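Chorismate synthase (Campylobacter jejuni, PDB 1SQ1) probably catalyses, with reduced FMN as cofactor, the 1,4-elimination of phosphate from 5-enolpyruvylshikimate-3-phosphate that yields chorismate, the last step of the shikimate pathway. Local coordinates at residues A242-G246 with E247-A251. Numbering follows the deposited sequence.
Sequences AVEIG and EGINA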
loop_
_atom_site.group_PDB
_atom_site.type_symbol
_atom_site.label_atom_id
_atom_site.label_comp_id
_atom_site.label_asym_id
_atom_site.label_seq_id
_atom_site.Cartn_x
_atom_site.Cartn_y
_atom_site.Cartn_z
ATOM N N ALA A 242 -16.734 17.279 11.283
ATOM C CA ALA A 242 -17.799 16.934 10.350
ATOM C C ALA A 242 -17.427 17.287 8.915
ATOM O O ALA A 242 -16.682 18.238 8.663
ATOM C CB ALA A 242 -19.091 17.628 10.743
ATOM N N VAL A 243 -17.960 16.507 7.982
ATOM C CA VAL A 243 -17.707 16.708 6.567
ATOM C C VAL A 243 -18.959 16.489 5.744
ATOM O O VAL A 243 -19.658 15.478 5.904
ATOM C CB VAL A 243 -16.669 15.744 6.060
ATOM C CG1 VAL A 243 -16.443 15.973 4.592
ATOM C CG2 VAL A 243 -15.395 15.915 6.841
ATOM N N GLU A 244 -19.237 17.439 4.857
ATOM C CA GLU A 244 -20.416 17.343 4.006
ATOM C C GLU A 244 -20.107 17.410 2.524
ATOM O O GLU A 244 -19.213 18.132 2.084
ATOM C CB GLU A 244 -21.409 18.460 4.317
ATOM C CG GLU A 244 -22.169 18.297 5.608
ATOM C CD GLU A 244 -23.249 19.335 5.744
ATOM O OE1 GLU A 244 -22.922 20.540 5.717
ATOM O OE2 GLU A 244 -24.427 18.945 5.873
ATOM N N ILE A 245 -20.869 16.658 1.749
ATOM C CA ILE A 245 -20.700 16.679 0.312
ATOM C C ILE A 245 -22.047 16.984 -0.308
ATOM O O ILE A 245 -22.967 16.163 -0.279
ATOM C CB ILE A 245 -20.162 15.339 -0.219
ATOM C CG1 ILE A 245 -18.741 15.113 0.318
ATOM C CG2 ILE A 245 -20.170 15.346 -1.737
ATOM C CD1 ILE A 245 -18.100 13.850 -0.148
ATOM N N GLY A 246 -22.164 18.191 -0.844
ATOM C CA GLY A 246 -23.405 18.590 -1.467
ATOM C C GLY A 246 -24.481 18.808 -0.432
ATOM O O GLY A 246 -24.204 19.368 0.627
ATOM N N GLU A 247 -25.704 18.366 -0.724
ATOM C CA GLU A 247 -26.805 18.541 0.217
ATOM C C GLU A 247 -26.427 18.174 1.650
ATOM O O GLU A 247 -27.031 18.673 2.597
ATOM C CB GLU A 247 -28.031 17.720 -0.206
ATOM C CG GLU A 247 -28.879 18.360 -1.294
ATOM C CD GLU A 247 -29.289 19.800 -0.982
ATOM O OE1 GLU A 247 -29.980 20.041 0.040
ATOM O OE2 GLU A 247 -28.915 20.696 -1.773
ATOM N N GLY A 248 -25.440 17.296 1.806
ATOM C CA GLY A 248 -25.008 16.887 3.133
ATOM C C GLY A 248 -26.060 16.296 4.065
ATOM O O GLY A 248 -26.866 15.442 3.685
ATOM N N ILE A 249 -26.046 16.749 5.310
ATOM C CA ILE A 249 -26.995 16.259 6.300
ATOM C C ILE A 249 -28.423 16.458 5.809
ATOM O O ILE A 249 -29.295 15.630 6.061
ATOM C CB ILE A 249 -26.807 16.987 7.645
ATOM C CG1 ILE A 249 -25.425 16.663 8.212
ATOM C CG2 ILE A 249 -27.880 16.567 8.628
ATOM C CD1 ILE A 249 -25.108 17.404 9.479
ATOM N N ASN A 250 -28.649 17.563 5.099
ATOM C CA ASN A 250 -29.969 17.895 4.578
ATOM C C ASN A 250 -30.497 16.877 3.575
ATOM O O ASN A 250 -31.707 16.674 3.453
ATOM C CB ASN A 250 -29.951 19.284 3.934
ATOM C CG ASN A 250 -31.330 19.722 3.468
ATOM O OD1 ASN A 250 -31.571 19.863 2.270
ATOM N ND2 ASN A 250 -32.246 19.928 4.417
ATOM N N ALA A 251 -29.602 16.232 2.847
ATOM C CA ALA A 251 -30.070 15.256 1.890
ATOM C C ALA A 251 -30.790 14.149 2.639
ATOM O O ALA A 251 -31.616 13.460 2.064
ATOM C CB ALA A 251 -28.904 14.677 1.091
#
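E244 and I249 meet where strand 240-245 ends in a type II' beta turn, I245 to G248, that turns the chain back briefly, bringing G248 next to E244, before it leads on toward helix 256-259. The contact is local, and the CA of G248 comes to 4.7 Å from the CA of E244.

The main polar link joins a side chain to the backbone. The amide N of I249 donates to OE2 of E244 over 2.8 Å, at a nearly straight N-H...O angle of 167°, and it reaches the oxygen on its anti side, 15° out of the carboxylate plane. CG of E244 lies anti to its own carbonyl carbon (chi1 -74°) and the chain runs extended beyond it, which carries the carboxylate across the mouth of the turn to this N-H. The other oxygen, OE1, is hydrogen-bonded to the hydroxyl of Y291 on strand 286-292, so both oxygens of this buried carboxylate have a hydrogen-bond partner.

Among backbone atoms, a weak bond from G248 N to I245 O, 3.4 Å long and doubtful because the N sits too close to a neighbour in the model, would close the turn. Just beyond it, A251 N bonds to G248 O at 3.0 Å, and residues 249-251 have helical backbone angles without a regular helix's bonds. OE2 of E247, a partly exposed residue, is hydrogen-bonded to ND1 of H272.

The segment sits at a subunit interface. A242, V243 and E244 pair in an antiparallel ladder with a strand of the second subunit, continuing the sheet, and I249 packs on I249 of that chain. Apart from the hydrogen bond, side-chain contact between the segments is slight: E244 and I249, flanking the turn, cross at about a right angle, with CG1 of I249 3.4 Å from OE2 of E244.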